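Long-range contact in multiheme cytochrome cf (Carboxydothermus ferrireducens DSM 11255, PDB 6QVM), which probably passes electrons through its chain of heme c groups to insoluble Fe(III) outside the cell, while anchored in the S-layer: residues A[245-250]-A[270-275]. Numbering follows the deposited sequence.
Sequences NMVKTP and VRYVIN. With HEC (heme c), chain J.
Lys248 and Val273 face each other as an antiparallel hydrogen-bonded pair, Lys248 N donating to Val273 O (2.8 Å) and Val273 N to Lys248 O (2.6 Å), both bonds nearly straight. Val247 and Ile274 form the adjoining non-hydrogen-bonded pair, and Asn275 N closes the ladder on Met246 O at 2.7 Å.

Asn275 also bonds through its side chain: with CG anti to the backbone N (chi1 -177°), ND2 reaches back to Asn245 O at 3.2 Å, a bent bond whose donor lies somewhat out of the carbonyl plane, while Lys296 holds OD1. Replacing Asn275 by alanine would remove the amide and is likely to leave Asn245 O and the Lys296 ammonium without these mates and the backbone at Asn245 less firmly held. On the Asn245 side chain, OD1 takes Lys248 NZ on a lone pair.

Apolar contacts lie on the face of Val247 and Ile274. Val247 CG1 meets the Tyr272 ring obliquely, 3.6 Å from CD1, CG2 runs beside Ile274 CD1, and Trp310 packs on both residues. On the side of Val273, Pro250 CG packs against Val270 CB at 3.6 Å and also touches Val273 CG2.

At the heme end, Met246 lays SD against the propionate carbon CGD (3.4 Å), while its CE touches Ile274 CG2. Strand 247-248 is an edge strand of a five-stranded antiparallel meander, with Met246 and Asn275 lining a heme c pocket.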
loop_
_atom_site.group_PDB
_atom_site.type_symbol
_atom_site.label_atom_id
_atom_site.label_comp_id
_atom_site.label_asym_id
_atom_site.label_seq_id
_atom_site.Cartn_x
_atom_site.Cartn_y
_atom_site.Cartn_z
ATOM N N ASN A 245 4.641 -5.906 -9.476
ATOM C CA ASN A 245 5.493 -6.505 -10.496
ATOM C C ASN A 245 5.645 -8.015 -10.349
ATOM O O ASN A 245 6.499 -8.608 -11.015
ATOM C CB ASN A 245 6.874 -5.841 -10.479
ATOM C CG ASN A 245 6.836 -4.395 -10.945
ATOM O OD1 ASN A 245 6.566 -4.115 -12.114
ATOM N ND2 ASN A 245 7.110 -3.470 -10.034
ATOM N N MET A 246 4.837 -8.652 -9.500
ATOM C CA MET A 246 5.028 -10.073 -9.215
ATOM C C MET A 246 4.843 -10.944 -10.455
ATOM O O MET A 246 5.516 -11.974 -10.596
ATOM C CB MET A 246 4.067 -10.514 -8.109
ATOM C CG MET A 246 4.120 -11.994 -7.759
ATOM S SD MET A 246 5.654 -12.484 -6.947
ATOM C CE MET A 246 5.239 -14.132 -6.383
ATOM N N VAL A 247 3.961 -10.546 -11.369
ATOM C CA VAL A 247 3.582 -11.376 -12.509
ATOM C C VAL A 247 3.766 -10.569 -13.785
ATOM O O VAL A 247 3.142 -9.513 -13.955
ATOM C CB VAL A 247 2.135 -11.883 -12.385
ATOM C CG1 VAL A 247 1.747 -12.702 -13.596
ATOM C CG2 VAL A 247 1.962 -12.687 -11.100
ATOM N N LYS A 248 4.606 -11.071 -14.684
ATOM C CA LYS A 248 4.915 -10.410 -15.942
ATOM C C LYS A 248 4.636 -11.332 -17.120
ATOM O O LYS A 248 4.473 -12.546 -16.965
ATOM C CB LYS A 248 6.380 -9.963 -16.002
ATOM C CG LYS A 248 6.759 -8.909 -14.980
ATOM C CD LYS A 248 5.858 -7.701 -15.125
ATOM C CE LYS A 248 6.312 -6.567 -14.236
ATOM N NZ LYS A 248 5.386 -5.411 -14.321
ATOM N N THR A 249 4.597 -10.735 -18.308
ATOM C CA THR A 249 4.696 -11.464 -19.560
ATOM C C THR A 249 6.120 -11.358 -20.094
ATOM O O THR A 249 6.845 -10.408 -19.774
ATOM C CB THR A 249 3.694 -10.924 -20.588
ATOM O OG1 THR A 249 3.908 -9.519 -20.782
ATOM C CG2 THR A 249 2.259 -11.167 -20.132
ATOM N N PRO A 250 6.566 -12.338 -20.890
ATOM C CA PRO A 250 7.985 -12.368 -21.305
ATOM C C PRO A 250 8.480 -11.125 -22.039
ATOM O O PRO A 250 9.655 -10.766 -21.886
ATOM C CB PRO A 250 8.050 -13.614 -22.198
ATOM C CG PRO A 250 7.019 -14.514 -21.619
ATOM C CD PRO A 250 5.884 -13.611 -21.193
ATOM N N VAL A 270 5.853 -19.491 -22.966
ATOM C CA VAL A 270 5.653 -18.935 -21.634
ATOM C C VAL A 270 4.390 -18.090 -21.624
ATOM O O VAL A 270 4.198 -17.226 -22.487
ATOM C CB VAL A 270 6.870 -18.110 -21.188
ATOM C CG1 VAL A 270 6.700 -17.647 -19.749
ATOM C CG2 VAL A 270 8.140 -18.924 -21.342
ATOM N N ARG A 271 3.531 -18.337 -20.642
ATOM C CA ARG A 271 2.349 -17.518 -20.420
ATOM C C ARG A 271 2.646 -16.364 -19.466
ATOM O O ARG A 271 2.310 -15.211 -19.751
ATOM C CB ARG A 271 1.223 -18.392 -19.870
ATOM C CG ARG A 271 -0.151 -17.814 -20.062
ATOM C CD ARG A 271 -1.203 -18.701 -19.473
ATOM N NE ARG A 271 -1.663 -19.750 -20.378
ATOM C CZ ARG A 271 -2.537 -19.551 -21.361
ATOM N NH1 ARG A 271 -2.927 -20.553 -22.131
ATOM N NH2 ARG A 271 -3.044 -18.348 -21.560
ATOM N N TYR A 272 3.264 -16.661 -18.324
ATOM C CA TYR A 272 3.582 -15.650 -17.328
ATOM C C TYR A 272 4.969 -15.897 -16.756
ATOM O O TYR A 272 5.457 -17.028 -16.733
ATOM C CB TYR A 272 2.563 -15.637 -16.181
ATOM C CG TYR A 272 1.220 -15.069 -16.563
ATOM C CD1 TYR A 272 1.101 -13.756 -17.000
ATOM C CD2 TYR A 272 0.070 -15.842 -16.487
ATOM C CE1 TYR A 272 -0.121 -13.230 -17.346
ATOM C CE2 TYR A 272 -1.161 -15.327 -16.838
ATOM C CZ TYR A 272 -1.250 -14.017 -17.263
ATOM O OH TYR A 272 -2.467 -13.485 -17.614
ATOM N N VAL A 273 5.599 -14.821 -16.289
ATOM C CA VAL A 273 6.858 -14.890 -15.559
ATOM C C VAL A 273 6.605 -14.419 -14.135
ATOM O O VAL A 273 6.056 -13.331 -13.924
ATOM C CB VAL A 273 7.950 -14.037 -16.226
ATOM C CG1 VAL A 273 9.261 -14.150 -15.452
ATOM C CG2 VAL A 273 8.132 -14.446 -17.678
ATOM N N ILE A 274 6.984 -15.241 -13.164
ATOM C CA ILE A 274 6.874 -14.875 -11.759
ATOM C C ILE A 274 8.152 -14.140 -11.373
ATOM O O ILE A 274 9.251 -14.698 -11.457
ATOM C CB ILE A 274 6.637 -16.108 -10.876
ATOM C CG1 ILE A 274 5.456 -16.921 -11.416
ATOM C CG2 ILE A 274 6.370 -15.691 -9.442
ATOM C CD1 ILE A 274 4.210 -16.089 -11.704
ATOM N N ASN A 275 8.006 -12.885 -10.957
ATOM C CA ASN A 275 9.107 -11.927 -10.912
ATOM C C ASN A 275 9.411 -11.552 -9.466
ATOM O O ASN A 275 8.642 -10.820 -8.835
ATOM C CB ASN A 275 8.754 -10.697 -11.749
ATOM C CG ASN A 275 9.877 -9.682 -11.812
ATOM O OD1 ASN A 275 11.050 -10.016 -11.643
ATOM N ND2 ASN A 275 9.517 -8.423 -12.042
HETATM FE FE HEC J . 3.201 -8.270 0.411
HETATM C CHA HEC J . 6.189 -8.817 -1.121
HETATM C CHB HEC J . 4.792 -6.372 2.816
HETATM C CHC HEC J . 0.151 -7.254 1.637
HETATM C CHD HEC J . 1.624 -10.600 -1.597
HETATM N NA HEC J . 5.119 -7.688 0.779
HETATM C C1A HEC J . 6.218 -8.075 0.039
HETATM C C2A HEC J . 7.407 -7.568 0.693
HETATM C C3A HEC J . 7.023 -6.896 1.783
HETATM C C4A HEC J . 5.579 -6.965 1.860
HETATM C CMA HEC J . 7.958 -6.193 2.785
HETATM C CAA HEC J . 8.857 -7.780 0.208
HETATM C CBA HEC J . 9.276 -6.592 -0.652
HETATM C CGA HEC J . 10.734 -6.741 -0.997
HETATM O O1A HEC J . 11.190 -7.888 -1.263
HETATM O O2A HEC J . 11.441 -5.700 -1.012
HETATM N NB HEC J . 2.587 -7.051 1.946
HETATM C C1B HEC J . 3.413 -6.320 2.782
HETATM C C2B HEC J . 2.582 -5.492 3.625
HETATM C C3B HEC J . 1.294 -5.739 3.311
HETATM C C4B HEC J . 1.276 -6.724 2.240
HETATM C CMB HEC J . 3.147 -4.551 4.714
HETATM C CAB HEC J . 0.034 -5.100 3.950
HETATM C CBB HEC J . 0.013 -3.556 3.820
HETATM N NC HEC J . 1.261 -8.872 0.120
HETATM C C1C HEC J . 0.147 -8.247 0.668
HETATM C C2C HEC J . -1.043 -8.835 0.071
HETATM C C3C HEC J . -0.644 -9.719 -0.876
HETATM C C4C HEC J . 0.815 -9.783 -0.825
HETATM C CMC HEC J . -2.493 -8.376 0.365
HETATM C CAC HEC J . -1.530 -10.620 -1.791
HETATM C CBC HEC J . -2.507 -9.828 -2.696
HETATM N ND HEC J . 3.809 -9.515 -1.116
HETATM C C1D HEC J . 2.977 -10.400 -1.809
HETATM C C2D HEC J . 3.776 -11.099 -2.788
HETATM C C3D HEC J . 5.193 -10.539 -2.634
HETATM C C4D HEC J . 5.122 -9.561 -1.578
HETATM C CMD HEC J . 3.311 -12.178 -3.783
HETATM C CAD HEC J . 6.437 -10.915 -3.455
HETATM C CBD HEC J . 6.543 -9.837 -4.539
HETATM C CGD HEC J . 7.621 -10.146 -5.547
HETATM O O1D HEC J . 8.561 -10.905 -5.193
HETATM O O2D HEC J . 7.540 -9.625 -6.694
#